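Local coordinates for protein rhamnonate dehydratase (Gibberella zeae PH-1, PDB 3FXG) that probably catalyses the magnesium-dependent dehydration of L-rhamnonate to 2-keto-3-deoxy-L-rhamnonate, as a member of the enolase superfamily, at residues G180-K185 with I244-E249; Y167-E172 with F343-A348; V186-C191 with I219-Y224. All blocks are in the same frame, centred on the assembly; numbering follows the deposited sequence.

Contact 1 of 3, residues G180-K185 with I244-E249; sequences GFWGGK and INWWEE. With MG (magnesium ion), chain I.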
loop_
_atom_site.group_PDB
_atom_site.type_symbol
_atom_site.label_atom_id
_atom_site.label_comp_id
_atom_site.label_asym_id
_atom_site.label_seq_id
_atom_site.Cartn_x
_atom_site.Cartn_y
_atom_site.Cartn_z
ATOM N N GLY A 180 -27.914 -5.590 -37.828
ATOM C CA GLY A 180 -27.258 -6.797 -37.358
ATOM C C GLY A 180 -26.112 -6.629 -36.374
ATOM O O GLY A 180 -25.522 -7.623 -35.943
ATOM N N PHE A 181 -25.775 -5.392 -36.025
ATOM C CA PHE A 181 -24.700 -5.153 -35.061
ATOM C C PHE A 181 -25.187 -5.630 -33.693
ATOM O O PHE A 181 -26.382 -5.540 -33.396
ATOM C CB PHE A 181 -24.349 -3.663 -35.029
ATOM C CG PHE A 181 -23.687 -3.174 -36.288
ATOM C CD1 PHE A 181 -22.314 -3.302 -36.463
ATOM C CD2 PHE A 181 -24.444 -2.623 -37.319
ATOM C CE1 PHE A 181 -21.700 -2.890 -37.647
ATOM C CE2 PHE A 181 -23.843 -2.208 -38.507
ATOM C CZ PHE A 181 -22.465 -2.344 -38.672
ATOM N N TRP A 182 -24.279 -6.145 -32.864
ATOM C CA TRP A 182 -24.679 -6.652 -31.554
ATOM C C TRP A 182 -24.967 -5.576 -30.517
ATOM O O TRP A 182 -25.633 -5.839 -29.518
ATOM C CB TRP A 182 -23.639 -7.649 -30.997
ATOM C CG TRP A 182 -22.289 -7.081 -30.604
ATOM C CD1 TRP A 182 -21.147 -7.078 -31.359
ATOM C CD2 TRP A 182 -21.941 -6.466 -29.354
ATOM N NE1 TRP A 182 -20.113 -6.504 -30.655
ATOM C CE2 TRP A 182 -20.572 -6.118 -29.424
ATOM C CE3 TRP A 182 -22.653 -6.174 -28.181
ATOM C CZ2 TRP A 182 -19.901 -5.490 -28.366
ATOM C CZ3 TRP A 182 -21.984 -5.550 -27.126
ATOM C CH2 TRP A 182 -20.620 -5.216 -27.230
ATOM N N GLY A 183 -24.474 -4.366 -30.761
ATOM C CA GLY A 183 -24.699 -3.275 -29.830
ATOM C C GLY A 183 -24.523 -1.921 -30.495
ATOM O O GLY A 183 -24.012 -1.829 -31.617
ATOM N N GLY A 184 -24.946 -0.868 -29.808
ATOM C CA GLY A 184 -24.812 0.469 -30.359
ATOM C C GLY A 184 -24.161 1.427 -29.382
ATOM O O GLY A 184 -24.548 1.474 -28.218
ATOM N N LYS A 185 -23.169 2.184 -29.845
ATOM C CA LYS A 185 -22.485 3.154 -28.988
ATOM C C LYS A 185 -22.828 4.562 -29.453
ATOM O O LYS A 185 -22.558 4.931 -30.597
ATOM C CB LYS A 185 -20.966 2.957 -29.035
ATOM C CG LYS A 185 -20.204 3.823 -28.030
ATOM C CD LYS A 185 -18.718 3.440 -27.945
ATOM C CE LYS A 185 -17.981 3.747 -29.240
ATOM N NZ LYS A 185 -16.553 3.309 -29.189
ATOM N N ILE A 244 -26.532 0.792 -18.956
ATOM C CA ILE A 244 -25.505 1.079 -19.957
ATOM C C ILE A 244 -24.429 -0.010 -19.910
ATOM O O ILE A 244 -23.938 -0.356 -18.837
ATOM C CB ILE A 244 -24.858 2.466 -19.699
ATOM C CG1 ILE A 244 -25.926 3.559 -19.806
ATOM C CG2 ILE A 244 -23.725 2.723 -20.685
ATOM C CD1 ILE A 244 -26.666 3.580 -21.133
ATOM N N ASN A 245 -24.067 -0.548 -21.072
ATOM C CA ASN A 245 -23.062 -1.609 -21.152
ATOM C C ASN A 245 -21.695 -1.115 -20.671
ATOM O O ASN A 245 -21.073 -1.732 -19.803
ATOM C CB ASN A 245 -22.953 -2.126 -22.589
ATOM C CG ASN A 245 -22.206 -3.447 -22.677
ATOM O OD1 ASN A 245 -21.658 -3.794 -23.723
ATOM N ND2 ASN A 245 -22.192 -4.192 -21.580
ATOM N N TRP A 246 -21.216 -0.016 -21.242
ATOM C CA TRP A 246 -19.951 0.552 -20.799
ATOM C C TRP A 246 -19.846 2.026 -21.154
ATOM O O TRP A 246 -20.505 2.507 -22.081
ATOM C CB TRP A 246 -18.744 -0.229 -21.354
ATOM C CG TRP A 246 -18.326 0.068 -22.780
ATOM C CD1 TRP A 246 -17.877 1.261 -23.280
ATOM C CD2 TRP A 246 -18.241 -0.873 -23.859
ATOM N NE1 TRP A 246 -17.514 1.116 -24.600
ATOM C CE2 TRP A 246 -17.727 -0.183 -24.979
ATOM C CE3 TRP A 246 -18.547 -2.236 -23.986
ATOM C CZ2 TRP A 246 -17.513 -0.810 -26.216
ATOM C CZ3 TRP A 246 -18.333 -2.862 -25.215
ATOM C CH2 TRP A 246 -17.820 -2.145 -26.312
ATOM N N TRP A 247 -19.021 2.735 -20.390
ATOM C CA TRP A 247 -18.790 4.159 -20.585
ATOM C C TRP A 247 -17.382 4.312 -21.138
ATOM O O TRP A 247 -16.408 3.887 -20.506
ATOM C CB TRP A 247 -18.940 4.892 -19.253
ATOM C CG TRP A 247 -20.337 4.816 -18.713
ATOM C CD1 TRP A 247 -20.898 3.780 -18.023
ATOM C CD2 TRP A 247 -21.361 5.806 -18.855
ATOM N NE1 TRP A 247 -22.210 4.066 -17.725
ATOM C CE2 TRP A 247 -22.520 5.304 -18.225
ATOM C CE3 TRP A 247 -21.411 7.072 -19.455
ATOM C CZ2 TRP A 247 -23.719 6.023 -18.175
ATOM C CZ3 TRP A 247 -22.607 7.790 -19.405
ATOM C CH2 TRP A 247 -23.741 7.261 -18.770
ATOM N N GLU A 248 -17.286 4.929 -22.313
ATOM C CA GLU A 248 -16.015 5.087 -23.014
ATOM C C GLU A 248 -15.321 6.445 -22.950
ATOM O O GLU A 248 -15.943 7.494 -23.128
ATOM C CB GLU A 248 -16.218 4.689 -24.478
ATOM C CG GLU A 248 -14.947 4.620 -25.302
ATOM C CD GLU A 248 -15.165 3.908 -26.624
ATOM O OE1 GLU A 248 -15.874 2.879 -26.630
ATOM O OE2 GLU A 248 -14.625 4.370 -27.650
ATOM N N GLU A 249 -14.011 6.395 -22.719
ATOM C CA GLU A 249 -13.151 7.574 -22.635
ATOM C C GLU A 249 -13.772 8.740 -21.872
ATOM O O GLU A 249 -13.828 9.864 -22.374
ATOM C CB GLU A 249 -12.739 8.028 -24.044
ATOM C CG GLU A 249 -11.336 8.636 -24.085
ATOM C CD GLU A 249 -10.863 9.008 -25.486
ATOM O OE1 GLU A 249 -9.654 9.291 -25.636
ATOM O OE2 GLU A 249 -11.687 9.029 -26.429
HETATM MG MG MG I . -14.292 6.302 -28.715
HETATM O O HOH W 1 -15.018 5.319 -30.874
HETATM O O HOH W 2 -13.928 8.341 -27.747
#
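Lys185 and Glu248 reach toward each other and form a salt bridge beside the magnesium ion. The ammonium group is gripped by both oxygens of the carboxylate: Lys185 NZ lies 2.7 Å from both OE1 and OE2 of Glu248, on the syn side of each oxygen and 27° out of the carboxylate plane. The two side chains meet at about a right angle, and the lysine chain is extended except for a bend at chi3 (66°), which turns CE out of the line of the chain. Glu248 OE2 also binds magnesium at 2.2 Å, so one oxygen is shared between metal and lysine. The other, OE1, takes a second bond from within its own segment: Trp246 NE1 donates to it over 3.1 Å, with OE1 close to the indole plane and offering its anti lone pair. Gln296 NE2 is a further partner of OE1. With both oxygens engaged in this way, the carboxylate is held against rotation. A metal-bound water adds another link, since it accepts a hydrogen bond from Lys185 NZ at 3.0 Å, while Glu249 OE2 accepts from the second metal water.

Farther out, the side chains of Trp182 and Trp246 cross at about a right angle, with CH2 at the edge of the Trp182 ring 3.9 Å from Trp246 CZ3. Lys185 CD passes Trp246 NE1 obliquely at 4.2 Å. His196 of a neighbouring subunit packs on Trp182 and Asn245. Strand 219-222 separates the two segments and supplies Asp222, which completes the magnesium site with Glu248 and Glu275. Three carboxylates at or just past the C-terminal ends of successive strands of a beta/alpha barrel, gathered on one divalent metal, are the hallmark of the enolase superfamily active site.

Contact 2 of 3, residues Y167-E172 with F343-A348; sequences YCTGPE and FQEYLA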
loop_
_atom_site.group_PDB
_atom_site.type_symbol
_atom_site.label_atom_id
_atom_site.label_comp_id
_atom_site.label_asym_id
_atom_site.label_seq_id
_atom_site.Cartn_x
_atom_site.Cartn_y
_atom_site.Cartn_z
ATOM N N TYR A 167 -20.042 -3.878 -33.274
ATOM C CA TYR A 167 -21.037 -3.079 -32.582
ATOM C C TYR A 167 -20.943 -1.794 -33.406
ATOM O O TYR A 167 -19.911 -1.527 -34.020
ATOM C CB TYR A 167 -20.687 -2.870 -31.100
ATOM C CG TYR A 167 -19.490 -2.001 -30.794
ATOM C CD1 TYR A 167 -19.600 -0.610 -30.770
ATOM C CD2 TYR A 167 -18.261 -2.572 -30.459
ATOM C CE1 TYR A 167 -18.518 0.190 -30.412
ATOM C CE2 TYR A 167 -17.175 -1.781 -30.101
ATOM C CZ TYR A 167 -17.311 -0.402 -30.077
ATOM O OH TYR A 167 -16.244 0.383 -29.702
ATOM N N CYS A 168 -22.010 -1.012 -33.455
ATOM C CA CYS A 168 -21.995 0.186 -34.278
ATOM C C CYS A 168 -21.975 1.484 -33.485
ATOM O O CYS A 168 -22.809 1.692 -32.603
ATOM C CB CYS A 168 -23.211 0.168 -35.210
ATOM S SG CYS A 168 -23.284 1.525 -36.390
ATOM N N THR A 169 -21.016 2.348 -33.807
ATOM C CA THR A 169 -20.891 3.643 -33.142
ATOM C C THR A 169 -21.572 4.700 -34.002
ATOM O O THR A 169 -21.204 4.904 -35.159
ATOM C CB THR A 169 -19.415 4.042 -32.941
ATOM O OG1 THR A 169 -18.748 3.028 -32.181
ATOM C CG2 THR A 169 -19.313 5.371 -32.203
ATOM N N GLY A 170 -22.574 5.361 -33.434
ATOM C CA GLY A 170 -23.294 6.379 -34.177
ATOM C C GLY A 170 -24.501 6.901 -33.422
ATOM O O GLY A 170 -24.846 6.388 -32.360
ATOM N N PRO A 171 -25.180 7.920 -33.961
ATOM C CA PRO A 171 -26.355 8.512 -33.319
ATOM C C PRO A 171 -27.657 7.719 -33.405
ATOM O O PRO A 171 -28.638 8.072 -32.751
ATOM C CB PRO A 171 -26.465 9.862 -34.015
ATOM C CG PRO A 171 -26.068 9.522 -35.407
ATOM C CD PRO A 171 -24.844 8.643 -35.201
ATOM N N GLU A 172 -27.678 6.651 -34.194
ATOM C CA GLU A 172 -28.907 5.872 -34.343
ATOM C C GLU A 172 -28.770 4.394 -33.981
ATOM O O GLU A 172 -28.631 3.543 -34.857
ATOM C CB GLU A 172 -29.422 5.993 -35.781
ATOM C CG GLU A 172 -29.718 7.422 -36.241
ATOM C CD GLU A 172 -30.898 8.049 -35.519
ATOM O OE1 GLU A 172 -31.750 7.300 -34.995
ATOM O OE2 GLU A 172 -30.985 9.294 -35.488
ATOM N N PHE A 343 -14.308 -8.557 -30.231
ATOM C CA PHE A 343 -15.151 -7.980 -31.263
ATOM C C PHE A 343 -14.545 -6.722 -31.839
ATOM O O PHE A 343 -13.439 -6.328 -31.474
ATOM C CB PHE A 343 -16.552 -7.712 -30.710
ATOM C CG PHE A 343 -16.557 -7.080 -29.347
ATOM C CD1 PHE A 343 -16.317 -5.720 -29.194
ATOM C CD2 PHE A 343 -16.787 -7.852 -28.215
ATOM C CE1 PHE A 343 -16.305 -5.136 -27.925
ATOM C CE2 PHE A 343 -16.776 -7.278 -26.941
ATOM C CZ PHE A 343 -16.532 -5.914 -26.801
ATOM N N GLN A 344 -15.286 -6.087 -32.736
ATOM C CA GLN A 344 -14.797 -4.905 -33.415
ATOM C C GLN A 344 -15.784 -3.751 -33.463
ATOM O O GLN A 344 -16.997 -3.944 -33.441
ATOM C CB GLN A 344 -14.410 -5.294 -34.845
ATOM C CG GLN A 344 -14.097 -4.124 -35.738
ATOM C CD GLN A 344 -12.631 -3.793 -35.768
ATOM O OE1 GLN A 344 -12.251 -2.657 -36.035
ATOM N NE2 GLN A 344 -11.794 -4.789 -35.514
ATOM N N GLU A 345 -15.243 -2.542 -33.540
ATOM C CA GLU A 345 -16.066 -1.352 -33.632
ATOM C C GLU A 345 -16.148 -0.894 -35.082
ATOM O O GLU A 345 -15.193 -1.037 -35.847
ATOM C CB GLU A 345 -15.472 -0.208 -32.810
ATOM C CG GLU A 345 -16.057 1.154 -33.183
ATOM C CD GLU A 345 -15.418 2.316 -32.445
ATOM O OE1 GLU A 345 -14.177 2.330 -32.313
ATOM O OE2 GLU A 345 -16.158 3.228 -32.012
ATOM N N TYR A 346 -17.303 -0.368 -35.461
ATOM C CA TYR A 346 -17.465 0.192 -36.788
ATOM C C TYR A 346 -18.089 1.554 -36.563
ATOM O O TYR A 346 -19.188 1.660 -36.016
ATOM C CB TYR A 346 -18.379 -0.634 -37.684
ATOM C CG TYR A 346 -18.150 -0.272 -39.133
ATOM C CD1 TYR A 346 -17.046 -0.776 -39.821
ATOM C CD2 TYR A 346 -18.978 0.637 -39.790
ATOM C CE1 TYR A 346 -16.765 -0.386 -41.125
ATOM C CE2 TYR A 346 -18.705 1.042 -41.101
ATOM C CZ TYR A 346 -17.594 0.521 -41.759
ATOM O OH TYR A 346 -17.299 0.894 -43.050
ATOM N N LEU A 347 -17.363 2.593 -36.956
ATOM C CA LEU A 347 -17.830 3.959 -36.793
ATOM C C LEU A 347 -18.730 4.300 -37.971
ATOM O O LEU A 347 -18.251 4.456 -39.092
ATOM C CB LEU A 347 -16.626 4.905 -36.736
ATOM C CG LEU A 347 -16.825 6.372 -36.345
ATOM C CD1 LEU A 347 -15.461 7.033 -36.165
ATOM C CD2 LEU A 347 -17.634 7.095 -37.409
ATOM N N ALA A 348 -20.033 4.398 -37.717
ATOM C CA ALA A 348 -20.995 4.722 -38.768
ATOM C C ALA A 348 -20.527 5.974 -39.498
ATOM O O ALA A 348 -20.538 7.070 -38.944
ATOM C CB ALA A 348 -22.377 4.950 -38.171
#
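Thr169 and Glu345 are joined by a short side-chain hydrogen bond, in which Thr169 OG1 donates to the anti lone pair of Glu345 OE2 over 2.6 Å. With OG1 anti to its own carbonyl carbon (chi1 -58°), the hydroxyl is placed to meet that oxygen. Glu345 OE2 also forms a salt bridge with Lys185, and OE1 accepts from the backbone N of Ala326, so both carboxylate oxygens are engaged. Tyr167 OH has its polar partner in Lys185 NZ as well.

The main chains pair as parallel strands in the register Tyr167 with Glu345, Cys168 with Tyr346 and Thr169 with Leu347. Four hydrogen bonds join them, among them an almost straight one from Thr169 N to Tyr346 O (2.9 Å, 176°).

Among the nonpolar contacts, Tyr167 and Glu345 share one face of the sheet, where Glu345 CA sits over the tyrosine ring in a CH-pi contact, 4.0 Å from its centroid. Phe343 CD1 comes to the edge of the same ring, 3.9 Å from Tyr167 CD2. Cys168 lies on the other face, and its SG meets Ala348 CB at 4.0 Å.

As the first and last strands of the enolase-type barrel, the two pair in parallel and so close it. Strand 184-187 flanks 163-169 on its other side, helix 329-335 packs against Gln344 and Tyr346, and helix 36-39 covers Leu347 and Pro171.

Contact 3 of 3, residues V186-C191 with I219-Y224; sequences VPLPFC and IMVDCY. With MG (magnesium ion), chain I.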
loop_
_atom_site.group_PDB
_atom_site.type_symbol
_atom_site.label_atom_id
_atom_site.label_comp_id
_atom_site.label_asym_id
_atom_site.label_seq_id
_atom_site.Cartn_x
_atom_site.Cartn_y
_atom_site.Cartn_z
ATOM N N VAL A 186 -23.418 5.347 -28.559
ATOM C CA VAL A 186 -23.820 6.709 -28.885
ATOM C C VAL A 186 -22.907 7.761 -28.254
ATOM O O VAL A 186 -22.297 7.530 -27.211
ATOM C CB VAL A 186 -25.281 6.968 -28.432
ATOM C CG1 VAL A 186 -26.223 6.003 -29.145
ATOM C CG2 VAL A 186 -25.403 6.790 -26.930
ATOM N N PRO A 187 -22.787 8.929 -28.897
ATOM C CA PRO A 187 -21.937 9.991 -28.355
ATOM C C PRO A 187 -22.688 10.850 -27.332
ATOM O O PRO A 187 -23.816 11.280 -27.580
ATOM C CB PRO A 187 -21.532 10.772 -29.602
ATOM C CG PRO A 187 -22.754 10.666 -30.463
ATOM C CD PRO A 187 -23.207 9.233 -30.279
ATOM N N LEU A 188 -22.064 11.073 -26.178
ATOM C CA LEU A 188 -22.656 11.887 -25.119
ATOM C C LEU A 188 -22.706 13.315 -25.649
ATOM O O LEU A 188 -21.690 13.861 -26.073
ATOM C CB LEU A 188 -21.790 11.831 -23.861
ATOM C CG LEU A 188 -22.392 12.462 -22.605
ATOM C CD1 LEU A 188 -23.496 11.561 -22.071
ATOM C CD2 LEU A 188 -21.308 12.645 -21.554
ATOM N N PRO A 189 -23.892 13.941 -25.626
ATOM C CA PRO A 189 -24.075 15.307 -26.121
ATOM C C PRO A 189 -23.548 16.508 -25.334
ATOM O O PRO A 189 -23.061 17.464 -25.937
ATOM C CB PRO A 189 -25.586 15.386 -26.332
ATOM C CG PRO A 189 -26.112 14.548 -25.213
ATOM C CD PRO A 189 -25.185 13.344 -25.239
ATOM N N PHE A 190 -23.625 16.477 -24.008
ATOM C CA PHE A 190 -23.188 17.638 -23.235
ATOM C C PHE A 190 -22.060 17.407 -22.235
ATOM O O PHE A 190 -21.971 16.350 -21.613
ATOM C CB PHE A 190 -24.411 18.240 -22.544
ATOM C CG PHE A 190 -25.575 18.429 -23.475
ATOM C CD1 PHE A 190 -25.544 19.417 -24.456
ATOM C CD2 PHE A 190 -26.662 17.560 -23.435
ATOM C CE1 PHE A 190 -26.576 19.535 -25.388
ATOM C CE2 PHE A 190 -27.698 17.669 -24.362
ATOM C CZ PHE A 190 -27.653 18.657 -25.340
ATOM N N CYS A 191 -21.204 18.418 -22.094
ATOM C CA CYS A 191 -20.055 18.359 -21.196
ATOM C C CYS A 191 -20.391 18.866 -19.792
ATOM O O CYS A 191 -21.448 19.451 -19.569
ATOM C CB CYS A 191 -18.896 19.177 -21.778
ATOM S SG CYS A 191 -19.096 20.972 -21.635
ATOM N N ILE A 219 -26.208 -0.948 -25.156
ATOM C CA ILE A 219 -25.963 0.448 -25.492
ATOM C C ILE A 219 -24.730 0.917 -24.731
ATOM O O ILE A 219 -24.656 0.778 -23.508
ATOM C CB ILE A 219 -27.150 1.356 -25.093
ATOM C CG1 ILE A 219 -28.363 1.047 -25.971
ATOM C CG2 ILE A 219 -26.756 2.829 -25.232
ATOM C CD1 ILE A 219 -29.587 1.861 -25.620
HETATM N N MSE A 220 -23.764 1.458 -25.463
HETATM C CA MSE A 220 -22.536 1.972 -24.872
HETATM C C MSE A 220 -22.542 3.490 -25.058
HETATM O O MSE A 220 -23.217 4.003 -25.948
HETATM C CB MSE A 220 -21.311 1.364 -25.564
HETATM C CG MSE A 220 -21.131 -0.138 -25.342
HETATM SE SE MSE A 220 -22.418 -1.269 -26.273
HETATM C CE MSE A 220 -21.337 -1.757 -27.805
ATOM N N VAL A 221 -21.794 4.207 -24.227
ATOM C CA VAL A 221 -21.750 5.661 -24.331
ATOM C C VAL A 221 -20.329 6.182 -24.511
ATOM O O VAL A 221 -19.454 5.923 -23.683
ATOM C CB VAL A 221 -22.366 6.322 -23.073
ATOM C CG1 VAL A 221 -22.383 7.837 -23.231
ATOM C CG2 VAL A 221 -23.783 5.786 -22.849
ATOM N N ASP A 222 -20.104 6.914 -25.596
ATOM C CA ASP A 222 -18.785 7.479 -25.870
ATOM C C ASP A 222 -18.745 8.900 -25.329
ATOM O O ASP A 222 -19.613 9.714 -25.646
ATOM C CB ASP A 222 -18.508 7.486 -27.370
ATOM C CG ASP A 222 -17.055 7.777 -27.690
ATOM O OD1 ASP A 222 -16.573 8.879 -27.355
ATOM O OD2 ASP A 222 -16.393 6.898 -28.278
ATOM N N CYS A 223 -17.732 9.200 -24.521
ATOM C CA CYS A 223 -17.609 10.520 -23.912
ATOM C C CYS A 223 -16.468 11.386 -24.455
ATOM O O CYS A 223 -16.237 12.495 -23.969
ATOM C CB CYS A 223 -17.486 10.366 -22.393
ATOM S SG CYS A 223 -18.888 9.479 -21.631
ATOM N N TYR A 224 -15.769 10.877 -25.465
ATOM C CA TYR A 224 -14.665 11.583 -26.118
ATOM C C TYR A 224 -13.790 12.437 -25.181
ATOM O O TYR A 224 -13.687 13.654 -25.354
ATOM C CB TYR A 224 -15.226 12.455 -27.258
ATOM C CG TYR A 224 -14.195 12.915 -28.275
ATOM C CD1 TYR A 224 -13.505 11.994 -29.069
ATOM C CD2 TYR A 224 -13.895 14.269 -28.428
ATOM C CE1 TYR A 224 -12.535 12.414 -29.992
ATOM C CE2 TYR A 224 -12.929 14.698 -29.344
ATOM C CZ TYR A 224 -12.253 13.766 -30.119
ATOM O OH TYR A 224 -11.279 14.188 -30.999
HETATM MG MG MG I . -14.292 6.302 -28.715
HETATM O O HOH W 2 -13.928 8.341 -27.747
HETATM O O HOH W 1 -15.018 5.319 -30.874
#
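Leu188 and Val221 pack obliquely in a beta-alpha-beta unit of the enolase-type barrel, where strand 184-187 leads through helix 195-213 to the parallel strand 219-222. With CG anti to the backbone N (chi1 -171°), the Leu188 side chain branches against segment 219-224, where CD1 lies 4.1 Å from Val221 CG1 and CD2 4.0 Å from Cys223 SG. Val186 and Val221 pair across the strands with their side chains on one face of the sheet, turned away from the metal; a methyl of Val186, CG2, rests 3.7 Å from the carbonyl O of Met220, a selenomethionine here. Pro187 and Asp222 occupy the other face.

Three backbone hydrogen bonds hold this register. Val186 N donates to Met220 O, Asp222 N returns a bond to Val186 O at 2.8 Å, and Leu188 N donates to Asp222 O.

Asp222, at the end of its strand, turns its carboxylate to the magnesium ion. Its two oxygens divide the work: OD2 binds the metal at 2.2 Å, while OD1 accepts from a metal-bound water and, at 2.9 Å, from Tyr224 N, closing an Asx turn.

All three contacts are buried and belong to one barrel sheet. Contacts 1 and 3 share strand 184-187 and the magnesium ion with both its waters; contact 3 pairs neighbouring strands, while contact 1 reaches over strand 219-222 by side chains. Contact 2 lies next to contact 1, joined to it by backbone bonds between strands 163-169 and 184-187, and along the chain it encloses both of the others. Their chemistry differs accordingly: contact 1 is ionic and aromatic with no backbone pairing, contact 2 combines four backbone bonds with a polar cluster near the metal, and contact 3 joins backbone pairing and packing of Leu188 on Val221 and Cys223 with a metal ligand, Asp222.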